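Local coordinates for protein RsfP (Uncultured bacterium, PDB 4GLJ) that probably catalyses the phosphate-dependent cleavage of methylthioadenosine, releasing adenine and methylthioribose 1-phosphate, and binds the dye rhodamine B, at residues Thr105-Ile113 / Asn241-Val252; Ala13-Leu24 / Leu85-Val96. All coordinates share one frame; numbering follows the deposited sequence.

Contact 1 (Thr105-Ile113 / Asn241-Val252); sequences TLKPLDMVI and NLMKNADNAQQV. With RHB (N-[9-(2-carboxyphenyl)-6-(diethylamino)-3H-xanthen-3-ylidene]-N-ethylethanaminium), chain B.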
loop_
_atom_site.group_PDB
_atom_site.type_symbol
_atom_site.label_atom_id
_atom_site.label_comp_id
_atom_site.label_asym_id
_atom_site.label_seq_id
_atom_site.Cartn_x
_atom_site.Cartn_y
_atom_site.Cartn_z
ATOM N N THR A 105 28.486 3.394 1.466
ATOM C CA THR A 105 29.215 4.524 0.908
ATOM C C THR A 105 28.444 5.843 0.961
ATOM O O THR A 105 29.021 6.885 0.685
ATOM C CB THR A 105 29.503 4.252 -0.552
ATOM O OG1 THR A 105 28.262 3.861 -1.140
ATOM C CG2 THR A 105 30.558 3.131 -0.663
ATOM N N LEU A 106 27.138 5.818 1.279
ATOM C CA LEU A 106 26.388 7.080 1.509
ATOM C C LEU A 106 26.344 7.362 3.005
ATOM O O LEU A 106 25.555 6.716 3.769
ATOM C CB LEU A 106 24.972 7.012 0.941
ATOM C CG LEU A 106 24.941 6.462 -0.485
ATOM C CD1 LEU A 106 23.517 6.247 -0.943
ATOM C CD2 LEU A 106 25.619 7.418 -1.429
ATOM N N LYS A 107 27.182 8.311 3.439
ATOM C CA LYS A 107 27.386 8.585 4.874
ATOM C C LYS A 107 26.628 9.823 5.385
ATOM O O LYS A 107 26.325 10.760 4.599
ATOM C CB LYS A 107 28.913 8.789 5.163
ATOM C CG LYS A 107 29.637 7.469 5.120
ATOM C CD LYS A 107 31.083 7.655 4.701
ATOM C CE LYS A 107 31.861 6.360 4.875
ATOM N NZ LYS A 107 31.239 5.147 4.264
ATOM N N PRO A 108 26.334 9.872 6.703
ATOM C CA PRO A 108 25.736 11.106 7.276
ATOM C C PRO A 108 26.524 12.363 6.902
ATOM O O PRO A 108 27.758 12.361 6.922
ATOM C CB PRO A 108 25.776 10.854 8.774
ATOM C CG PRO A 108 25.629 9.344 8.853
ATOM C CD PRO A 108 26.408 8.776 7.692
ATOM N N LEU A 109 25.788 13.416 6.570
ATOM C CA LEU A 109 26.300 14.674 6.016
ATOM C C LEU A 109 26.653 14.627 4.524
ATOM O O LEU A 109 26.935 15.664 3.925
ATOM C CB LEU A 109 27.502 15.230 6.815
ATOM C CG LEU A 109 27.398 15.359 8.325
ATOM C CD1 LEU A 109 28.678 16.057 8.710
ATOM C CD2 LEU A 109 26.193 16.124 8.815
ATOM N N ASP A 110 26.613 13.454 3.896
ATOM C CA ASP A 110 26.695 13.444 2.450
ATOM C C ASP A 110 25.374 13.972 1.903
ATOM O O ASP A 110 24.287 13.931 2.595
ATOM C CB ASP A 110 26.896 12.054 1.888
ATOM C CG ASP A 110 28.313 11.513 2.085
ATOM O OD1 ASP A 110 29.236 12.256 2.539
ATOM O OD2 ASP A 110 28.460 10.275 1.801
ATOM N N MET A 111 25.439 14.443 0.658
ATOM C CA MET A 111 24.202 14.651 -0.122
ATOM C C MET A 111 24.128 13.685 -1.273
ATOM O O MET A 111 25.160 13.138 -1.709
ATOM C CB MET A 111 24.097 16.089 -0.604
ATOM C CG MET A 111 24.401 17.091 0.532
ATOM S SD MET A 111 24.045 18.784 0.005
ATOM C CE MET A 111 24.667 19.740 1.388
ATOM N N VAL A 112 22.899 13.473 -1.727
ATOM C CA VAL A 112 22.590 12.509 -2.724
ATOM C C VAL A 112 21.591 13.191 -3.663
ATOM O O VAL A 112 20.606 13.826 -3.246
ATOM C CB VAL A 112 21.978 11.220 -2.107
ATOM C CG1 VAL A 112 21.635 10.237 -3.218
ATOM C CG2 VAL A 112 23.011 10.547 -1.176
ATOM N N ILE A 113 21.863 13.062 -4.951
ATOM C CA ILE A 113 20.914 13.578 -5.964
ATOM C C ILE A 113 20.334 12.349 -6.700
ATOM O O ILE A 113 20.925 11.835 -7.655
ATOM C CB ILE A 113 21.633 14.497 -7.040
ATOM C CG1 ILE A 113 22.535 15.529 -6.349
ATOM C CG2 ILE A 113 20.611 15.147 -7.996
ATOM C CD1 ILE A 113 21.791 16.353 -5.359
ATOM N N ASN A 241 23.577 17.028 13.239
ATOM C CA ASN A 241 23.927 16.759 11.842
ATOM C C ASN A 241 22.769 17.110 10.858
ATOM O O ASN A 241 23.004 17.569 9.727
ATOM C CB ASN A 241 24.652 15.382 11.685
ATOM C CG ASN A 241 23.777 14.267 11.129
ATOM O OD1 ASN A 241 22.944 14.482 10.239
ATOM N ND2 ASN A 241 24.014 13.038 11.612
ATOM N N LEU A 242 21.524 16.963 11.310
ATOM C CA LEU A 242 20.366 17.509 10.568
ATOM C C LEU A 242 20.481 19.077 10.448
ATOM O O LEU A 242 20.116 19.689 9.455
ATOM C CB LEU A 242 19.081 17.046 11.286
ATOM C CG LEU A 242 17.632 17.360 10.894
ATOM C CD1 LEU A 242 17.278 16.787 9.539
ATOM C CD2 LEU A 242 16.695 16.778 11.956
ATOM N N MET A 243 21.046 19.715 11.468
ATOM C CA MET A 243 21.189 21.157 11.401
ATOM C C MET A 243 22.381 21.538 10.534
ATOM O O MET A 243 22.305 22.506 9.799
ATOM C CB MET A 243 21.203 21.794 12.790
ATOM C CG MET A 243 19.856 22.438 13.118
ATOM S SD MET A 243 19.337 22.325 14.849
ATOM C CE MET A 243 17.802 23.284 14.890
ATOM N N LYS A 244 23.448 20.746 10.574
ATOM C CA LYS A 244 24.573 21.012 9.698
ATOM C C LYS A 244 24.230 20.773 8.216
ATOM O O LYS A 244 24.559 21.582 7.341
ATOM C CB LYS A 244 25.830 20.240 10.108
ATOM C CG LYS A 244 26.977 20.594 9.147
ATOM C CD LYS A 244 28.315 19.938 9.467
ATOM C CE LYS A 244 29.080 20.684 10.546
ATOM N NZ LYS A 244 30.210 19.842 11.043
ATOM N N ASN A 245 23.538 19.669 7.938
ATOM C CA ASN A 245 23.018 19.365 6.603
ATOM C C ASN A 245 22.201 20.501 6.047
ATOM O O ASN A 245 22.464 20.952 4.936
ATOM C CB ASN A 245 22.120 18.129 6.643
ATOM C CG ASN A 245 22.896 16.860 6.488
ATOM O OD1 ASN A 245 23.842 16.823 5.717
ATOM N ND2 ASN A 245 22.484 15.811 7.176
ATOM N N ALA A 246 21.215 20.963 6.833
ATOM C CA ALA A 246 20.379 22.090 6.458
ATOM C C ALA A 246 21.212 23.362 6.081
ATOM O O ALA A 246 20.962 24.011 5.047
ATOM C CB ALA A 246 19.381 22.400 7.578
ATOM N N ASP A 247 22.188 23.730 6.901
ATOM C CA ASP A 247 23.021 24.871 6.483
ATOM C C ASP A 247 23.896 24.660 5.209
ATOM O O ASP A 247 24.018 25.561 4.364
ATOM C CB ASP A 247 23.912 25.348 7.598
ATOM C CG ASP A 247 24.774 26.518 7.140
ATOM O OD1 ASP A 247 24.198 27.526 6.611
ATOM O OD2 ASP A 247 26.018 26.391 7.254
ATOM N N ASN A 248 24.490 23.475 5.052
ATOM C CA ASN A 248 25.119 23.086 3.779
ATOM C C ASN A 248 24.120 23.158 2.611
ATOM O O ASN A 248 24.417 23.712 1.547
ATOM C CB ASN A 248 25.743 21.689 3.898
ATOM C CG ASN A 248 27.004 21.682 4.733
ATOM O OD1 ASN A 248 27.663 22.724 4.876
ATOM N ND2 ASN A 248 27.367 20.505 5.300
ATOM N N ALA A 249 22.908 22.648 2.832
ATOM C CA ALA A 249 21.859 22.691 1.810
ATOM C C ALA A 249 21.578 24.113 1.340
ATOM O O ALA A 249 21.504 24.331 0.146
ATOM C CB ALA A 249 20.575 21.993 2.265
ATOM N N GLN A 250 21.488 25.086 2.257
ATOM C CA GLN A 250 21.300 26.478 1.863
ATOM C C GLN A 250 22.355 26.988 0.864
ATOM O O GLN A 250 21.996 27.709 -0.093
ATOM C CB GLN A 250 21.297 27.432 3.082
ATOM C CG GLN A 250 20.235 27.117 4.130
ATOM C CD GLN A 250 18.821 27.552 3.735
ATOM O OE1 GLN A 250 18.601 28.156 2.663
ATOM N NE2 GLN A 250 17.849 27.253 4.605
ATOM N N GLN A 251 23.626 26.624 1.081
ATOM C CA GLN A 251 24.699 27.025 0.126
ATOM C C GLN A 251 24.503 26.391 -1.240
ATOM O O GLN A 251 24.624 27.056 -2.297
ATOM C CB GLN A 251 26.112 26.721 0.667
ATOM C CG GLN A 251 26.381 27.256 2.052
ATOM C CD GLN A 251 25.963 28.709 2.178
ATOM O OE1 GLN A 251 26.232 29.535 1.276
ATOM N NE2 GLN A 251 25.297 29.040 3.297
ATOM N N VAL A 252 24.066 25.123 -1.218
ATOM C CA VAL A 252 23.827 24.431 -2.455
ATOM C C VAL A 252 22.670 25.049 -3.236
ATOM O O VAL A 252 22.794 25.249 -4.450
ATOM C CB VAL A 252 23.613 22.896 -2.235
ATOM C CG1 VAL A 252 23.376 22.227 -3.600
ATOM C CG2 VAL A 252 24.842 22.281 -1.493
HETATM O O2 RHB B . 12.879 15.469 16.583
HETATM C C26 RHB B . 13.327 14.434 17.112
HETATM C C19 RHB B . 13.673 13.239 16.285
HETATM C C14 RHB B . 13.730 13.182 14.893
HETATM C C15 RHB B . 14.092 11.979 14.303
HETATM C C16 RHB B . 14.385 10.847 15.037
HETATM C C17 RHB B . 14.317 10.904 16.407
HETATM C C18 RHB B . 13.971 12.103 17.011
HETATM C C9 RHB B . 13.458 14.276 13.908
HETATM C C8 RHB B . 13.109 13.846 12.520
HETATM C C13 RHB B . 13.026 12.508 12.163
HETATM C C12 RHB B . 12.696 12.105 10.867
HETATM C C11 RHB B . 12.410 13.046 9.904
HETATM N N1 RHB B . 12.129 12.677 8.569
HETATM C C35 RHB B . 13.113 11.609 8.307
HETATM C C36 RHB B . 14.433 12.090 8.888
HETATM C C22 RHB B . 10.747 12.294 8.159
HETATM C C23 RHB B . 9.971 13.535 7.691
HETATM C C10 RHB B . 12.530 14.380 10.268
HETATM C C7 RHB B . 12.855 14.783 11.557
HETATM O O1 RHB B . 12.927 16.119 11.862
HETATM C C1 RHB B . 13.251 16.604 13.100
HETATM C C2 RHB B . 13.528 15.752 14.161
HETATM C C6 RHB B . 13.286 17.979 13.272
HETATM C C5 RHB B . 13.596 18.535 14.499
HETATM C C4 RHB B . 13.875 17.698 15.571
HETATM C C3 RHB B . 13.843 16.311 15.403
HETATM N N2 RHB B . 13.637 19.936 14.618
HETATM C C24 RHB B . 12.304 20.550 14.447
HETATM C C25 RHB B . 12.488 21.972 13.952
HETATM C C33 RHB B . 14.259 20.332 15.899
HETATM C C34 RHB B . 14.858 21.716 15.742
HETATM O O3 RHB B . 13.542 14.366 18.338
HETATM O O HOH W 1 25.789 18.255 4.701
#
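L109 and N245 bring the two backbones together, their CA atoms 5.8 Å apart, where a type II turn from K107 to D110 meets the flank of helix 241-252 and strand 111-113 departs at 51° to the helix direction. L109 sets one methyl on each of two helix residues: CD2 presses tightly on N241 CB at 3.3 Å, and CD1 lies 4.0 Å from K244 CD. The K244 ammonium forms a salt bridge with D162. N245 OD1 comes within 3.3 Å of L109 CA, and a water ties the two sides by donating to N245 OD1 and L109 O while accepting from N248 ND2. In this phosphorylase-superfamily fold, helix 237-263 packs against the central mixed sheet; N241 ND2 and N245 ND2 bond to T221 O and V220 O of strand 213-221. Further along, M111 has CG beside its backbone N (chi1 -47°) and an extended chain beyond, which carries CE to 3.4 Å from N248 CB and tip to tip with V252 CG2. Y155 of helix 145-157 also touches M111. Within the turn, D110 OD2 accepts K107 N at 2.9 Å from above the carboxylate plane and is also bonded to H166.

Contact 2 (Ala13-Leu24 / Leu85-Val96); sequences AADIAIIGGSGL and LKTLGVRYIVSV. With RHB (N-[9-(2-carboxyphenyl)-6-(diethylamino)-3H-xanthen-3-ylidene]-N-ethylethanaminium), chain B; PO4 (phosphate ion), chain D.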
loop_
_atom_site.group_PDB
_atom_site.type_symbol
_atom_site.label_atom_id
_atom_site.label_comp_id
_atom_site.label_asym_id
_atom_site.label_seq_id
_atom_site.Cartn_x
_atom_site.Cartn_y
_atom_site.Cartn_z
ATOM N N ALA A 13 4.984 36.093 -8.681
ATOM C CA ALA A 13 5.308 35.113 -9.690
ATOM C C ALA A 13 6.716 34.638 -9.318
ATOM O O ALA A 13 7.490 35.391 -8.725
ATOM C CB ALA A 13 5.267 35.739 -11.094
ATOM N N ALA A 14 7.024 33.378 -9.578
ATOM C CA ALA A 14 8.343 32.866 -9.377
ATOM C C ALA A 14 8.499 31.737 -10.352
ATOM O O ALA A 14 7.566 31.024 -10.658
ATOM C CB ALA A 14 8.567 32.382 -7.974
ATOM N N ASP A 15 9.683 31.610 -10.885
ATOM C CA ASP A 15 9.914 30.587 -11.876
ATOM C C ASP A 15 10.436 29.338 -11.157
ATOM O O ASP A 15 10.438 28.242 -11.730
ATOM C CB ASP A 15 11.011 31.149 -12.768
ATOM C CG ASP A 15 11.312 30.297 -13.958
ATOM O OD1 ASP A 15 10.368 29.984 -14.714
ATOM O OD2 ASP A 15 12.528 30.003 -14.180
ATOM N N ILE A 16 10.952 29.544 -9.951
ATOM C CA ILE A 16 11.741 28.538 -9.240
ATOM C C ILE A 16 11.222 28.456 -7.800
ATOM O O ILE A 16 10.955 29.515 -7.201
ATOM C CB ILE A 16 13.223 28.973 -9.125
ATOM C CG1 ILE A 16 13.822 29.173 -10.522
ATOM C CG2 ILE A 16 14.027 27.886 -8.327
ATOM C CD1 ILE A 16 15.161 29.945 -10.496
ATOM N N ALA A 17 11.050 27.229 -7.283
ATOM C CA ALA A 17 10.604 27.007 -5.913
ATOM C C ALA A 17 11.482 26.036 -5.203
ATOM O O ALA A 17 11.995 25.073 -5.785
ATOM C CB ALA A 17 9.148 26.557 -5.894
ATOM N N ILE A 18 11.680 26.288 -3.918
ATOM C CA ILE A 18 12.386 25.367 -3.080
ATOM C C ILE A 18 11.351 24.829 -2.064
ATOM O O ILE A 18 10.663 25.626 -1.378
ATOM C CB ILE A 18 13.495 26.073 -2.311
ATOM C CG1 ILE A 18 14.442 26.854 -3.270
ATOM C CG2 ILE A 18 14.254 25.124 -1.372
ATOM C CD1 ILE A 18 15.118 25.931 -4.296
ATOM N N ILE A 19 11.285 23.487 -1.939
ATOM C CA ILE A 19 10.397 22.865 -0.959
ATOM C C ILE A 19 11.326 22.338 0.073
ATOM O O ILE A 19 12.155 21.441 -0.172
ATOM C CB ILE A 19 9.486 21.726 -1.534
ATOM C CG1 ILE A 19 8.615 22.271 -2.645
ATOM C CG2 ILE A 19 8.687 21.103 -0.354
ATOM C CD1 ILE A 19 7.701 21.234 -3.302
ATOM N N GLY A 20 11.263 22.958 1.267
ATOM C CA GLY A 20 12.198 22.647 2.312
ATOM C C GLY A 20 11.701 21.572 3.293
ATOM O O GLY A 20 10.608 21.768 3.896
ATOM N N GLY A 21 12.528 20.526 3.506
ATOM C CA GLY A 21 12.286 19.354 4.368
ATOM C C GLY A 21 12.670 19.566 5.810
ATOM O O GLY A 21 12.754 20.727 6.271
ATOM N N SER A 22 12.913 18.465 6.504
ATOM C CA SER A 22 13.270 18.536 7.906
ATOM C C SER A 22 14.542 19.384 8.074
ATOM O O SER A 22 15.523 19.161 7.367
ATOM C CB SER A 22 13.486 17.151 8.468
ATOM O OG SER A 22 12.259 16.445 8.505
ATOM N N GLY A 23 14.522 20.333 9.050
ATOM C CA GLY A 23 15.663 21.186 9.320
ATOM C C GLY A 23 15.655 22.474 8.491
ATOM O O GLY A 23 16.392 23.364 8.801
ATOM N N LEU A 24 14.865 22.547 7.423
ATOM C CA LEU A 24 14.663 23.786 6.608
ATOM C C LEU A 24 13.296 24.507 6.748
ATOM O O LEU A 24 12.343 24.260 5.961
ATOM C CB LEU A 24 14.878 23.481 5.132
ATOM C CG LEU A 24 16.297 23.213 4.650
ATOM C CD1 LEU A 24 16.561 21.719 4.788
ATOM C CD2 LEU A 24 16.329 23.685 3.192
ATOM N N LEU A 85 2.120 26.292 -6.023
ATOM C CA LEU A 85 3.386 26.684 -6.654
ATOM C C LEU A 85 3.095 26.832 -8.147
ATOM O O LEU A 85 3.570 27.769 -8.775
ATOM C CB LEU A 85 4.480 25.644 -6.409
ATOM C CG LEU A 85 4.971 25.548 -4.957
ATOM C CD1 LEU A 85 6.009 24.444 -4.800
ATOM C CD2 LEU A 85 5.562 26.895 -4.469
ATOM N N LYS A 86 2.307 25.905 -8.709
ATOM C CA LYS A 86 1.777 26.135 -10.062
ATOM C C LYS A 86 1.110 27.492 -10.288
ATOM O O LYS A 86 1.391 28.142 -11.300
ATOM C CB LYS A 86 0.815 24.997 -10.495
ATOM C CG LYS A 86 0.481 25.121 -11.973
ATOM C CD LYS A 86 1.763 24.807 -12.800
ATOM C CE LYS A 86 1.355 24.854 -14.292
ATOM N NZ LYS A 86 2.476 24.413 -15.198
ATOM N N THR A 87 0.276 27.957 -9.370
ATOM C CA THR A 87 -0.367 29.241 -9.543
ATOM C C THR A 87 0.641 30.399 -9.553
ATOM O O THR A 87 0.346 31.477 -10.083
ATOM C CB THR A 87 -1.456 29.551 -8.497
ATOM O OG1 THR A 87 -0.853 29.807 -7.217
ATOM C CG2 THR A 87 -2.495 28.425 -8.417
ATOM N N LEU A 88 1.836 30.181 -9.019
ATOM C CA LEU A 88 2.847 31.278 -9.003
ATOM C C LEU A 88 3.649 31.273 -10.311
ATOM O O LEU A 88 4.486 32.129 -10.540
ATOM C CB LEU A 88 3.780 31.075 -7.781
ATOM C CG LEU A 88 3.134 31.343 -6.403
ATOM C CD1 LEU A 88 3.993 30.898 -5.210
ATOM C CD2 LEU A 88 2.845 32.846 -6.313
ATOM N N GLY A 89 3.432 30.254 -11.144
ATOM C CA GLY A 89 4.153 30.096 -12.407
ATOM C C GLY A 89 5.461 29.351 -12.300
ATOM O O GLY A 89 6.319 29.423 -13.173
ATOM N N VAL A 90 5.630 28.602 -11.217
ATOM C CA VAL A 90 6.880 27.881 -10.982
ATOM C C VAL A 90 7.040 26.837 -12.079
ATOM O O VAL A 90 6.099 26.105 -12.417
ATOM C CB VAL A 90 6.835 27.196 -9.579
ATOM C CG1 VAL A 90 7.984 26.206 -9.361
ATOM C CG2 VAL A 90 6.812 28.302 -8.501
ATOM N N ARG A 91 8.228 26.798 -12.645
ATOM C CA ARG A 91 8.572 25.892 -13.716
ATOM C C ARG A 91 9.605 24.890 -13.201
ATOM O O ARG A 91 9.798 23.844 -13.801
ATOM C CB ARG A 91 9.160 26.712 -14.875
ATOM C CG ARG A 91 8.125 27.674 -15.474
ATOM C CD ARG A 91 8.755 28.678 -16.423
ATOM N NE ARG A 91 9.520 27.985 -17.436
ATOM C CZ ARG A 91 10.780 28.221 -17.740
ATOM N NH1 ARG A 91 11.464 29.188 -17.157
ATOM N NH2 ARG A 91 11.336 27.468 -18.644
ATOM N N TYR A 92 10.268 25.258 -12.100
ATOM C CA TYR A 92 11.324 24.377 -11.535
ATOM C C TYR A 92 11.162 24.271 -10.050
ATOM O O TYR A 92 11.033 25.259 -9.387
ATOM C CB TYR A 92 12.750 24.887 -11.782
ATOM C CG TYR A 92 13.070 25.142 -13.281
ATOM C CD1 TYR A 92 13.436 24.088 -14.144
ATOM C CD2 TYR A 92 12.907 26.422 -13.823
ATOM C CE1 TYR A 92 13.726 24.325 -15.496
ATOM C CE2 TYR A 92 13.171 26.693 -15.187
ATOM C CZ TYR A 92 13.594 25.644 -15.994
ATOM O OH TYR A 92 13.861 25.908 -17.313
ATOM N N ILE A 93 11.162 23.025 -9.534
ATOM C CA ILE A 93 11.183 22.777 -8.055
ATOM C C ILE A 93 12.428 21.995 -7.666
ATOM O O ILE A 93 12.754 20.995 -8.310
ATOM C CB ILE A 93 9.943 21.937 -7.585
ATOM C CG1 ILE A 93 8.695 22.801 -7.787
ATOM C CG2 ILE A 93 10.076 21.531 -6.107
ATOM C CD1 ILE A 93 7.383 22.023 -7.557
ATOM N N VAL A 94 13.098 22.464 -6.614
ATOM C CA VAL A 94 14.087 21.676 -5.932
ATOM C C VAL A 94 13.504 21.305 -4.573
ATOM O O VAL A 94 13.235 22.128 -3.733
ATOM C CB VAL A 94 15.447 22.402 -5.723
ATOM C CG1 VAL A 94 16.447 21.469 -4.990
ATOM C CG2 VAL A 94 16.025 22.769 -7.094
ATOM N N SER A 95 13.397 20.014 -4.337
ATOM C CA SER A 95 12.897 19.482 -3.054
ATOM C C SER A 95 14.164 19.161 -2.240
ATOM O O SER A 95 15.104 18.505 -2.715
ATOM C CB SER A 95 12.199 18.128 -3.332
ATOM O OG SER A 95 12.310 17.319 -2.135
ATOM N N VAL A 96 14.195 19.613 -1.021
ATOM C CA VAL A 96 15.339 19.418 -0.199
ATOM C C VAL A 96 14.883 18.577 0.954
ATOM O O VAL A 96 14.027 19.029 1.722
ATOM C CB VAL A 96 15.929 20.750 0.306
ATOM C CG1 VAL A 96 17.149 20.403 1.171
ATOM C CG2 VAL A 96 16.299 21.681 -0.887
HETATM O O2 RHB B . 12.879 15.469 16.583
HETATM C C26 RHB B . 13.327 14.434 17.112
HETATM C C19 RHB B . 13.673 13.239 16.285
HETATM C C14 RHB B . 13.730 13.182 14.893
HETATM C C15 RHB B . 14.092 11.979 14.303
HETATM C C16 RHB B . 14.385 10.847 15.037
HETATM C C17 RHB B . 14.317 10.904 16.407
HETATM C C18 RHB B . 13.971 12.103 17.011
HETATM C C9 RHB B . 13.458 14.276 13.908
HETATM C C8 RHB B . 13.109 13.846 12.520
HETATM C C13 RHB B . 13.026 12.508 12.163
HETATM C C12 RHB B . 12.696 12.105 10.867
HETATM C C11 RHB B . 12.410 13.046 9.904
HETATM N N1 RHB B . 12.129 12.677 8.569
HETATM C C35 RHB B . 13.113 11.609 8.307
HETATM C C36 RHB B . 14.433 12.090 8.888
HETATM C C22 RHB B . 10.747 12.294 8.159
HETATM C C23 RHB B . 9.971 13.535 7.691
HETATM C C10 RHB B . 12.530 14.380 10.268
HETATM C C7 RHB B . 12.855 14.783 11.557
HETATM O O1 RHB B . 12.927 16.119 11.862
HETATM C C1 RHB B . 13.251 16.604 13.100
HETATM C C2 RHB B . 13.528 15.752 14.161
HETATM C C6 RHB B . 13.286 17.979 13.272
HETATM C C5 RHB B . 13.596 18.535 14.499
HETATM C C4 RHB B . 13.875 17.698 15.571
HETATM C C3 RHB B . 13.843 16.311 15.403
HETATM N N2 RHB B . 13.637 19.936 14.618
HETATM C C24 RHB B . 12.304 20.550 14.447
HETATM C C25 RHB B . 12.488 21.972 13.952
HETATM C C33 RHB B . 14.259 20.332 15.899
HETATM C C34 RHB B . 14.858 21.716 15.742
HETATM O O3 RHB B . 13.542 14.366 18.338
HETATM P P PO4 D . 11.634 15.628 4.722
HETATM O O1 PO4 D . 11.511 14.931 6.046
HETATM O O2 PO4 D . 12.956 16.348 4.846
HETATM O O3 PO4 D . 11.619 14.543 3.712
HETATM O O4 PO4 D . 10.522 16.639 4.468
HETATM O O HOH W 2 7.835 31.367 -14.315
#
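Strands 16-20 and 92-96 are parallel neighbours in the central sheet of the phosphorylase-superfamily fold, and the loop that follows the first, a type II turn from G21 to L24, carries part of a phosphate site. The strands cross at 19° and are laced by a regular ladder: A17 N to Y92 O (2.9 Å), V94 N to A17 O, I19 N to V94 O and V96 N to I19 O. Strand 57-63 pairs with the other edge of 16-20. One face bears I16, I18, Y92, V94 and V96, under helix 237-263 with I253 and I260; there I18 CD1 folds alongside V94, 3.8 Å from its CB. On the other face A17 CB meets V90 CG1 at 3.7 Å, and the I19 side chain slants across I93, CD1 lying 3.7 Å from CG2, with L85 of helix 78-87 beside both A17 and I19. That helix closes in a Schellman motif at G89, next to A14, whose N bonds to L88 O. D15 O then accepts two amides, Y92 N in its carbonyl plane and R91 N from above it. D15 OD2 lies in the plane of the Y92 ring at its edge, 3.5 Å from CE2. At the opposite end, G21 passes its CA within 3.1 Å of phosphate O2, and R64, H65, A98 and T199 also bond the anion. S22 OG is hydrogen-bonded to H69, while S22 N reaches phosphate O2 at 2.7 Å with an N-H...O angle of 161°.

How the contacts relate
The centres of contacts 1 and 2 lie about 19 Å apart, yet helix 241-252 links them: one flank rests on the turn of contact 1, and its small residues meet the loop after strand 16-20 and the strand end of contact 2. A246 CB packs 3.4 Å from G23 O, and A249 CB 3.9 Å from V96 CG1. Strands 92-101 and 111-119 follow each other in the chain and belong to one sheet, both pairing with strand 213-221. The contacts converge at the rhodamine B pocket. S22 lines it from contact 2 and L242 and M243 from contact 1, with L242 CD2 3.6 Å from dye C1 and L242 CD1 3.7 Å from S22 O.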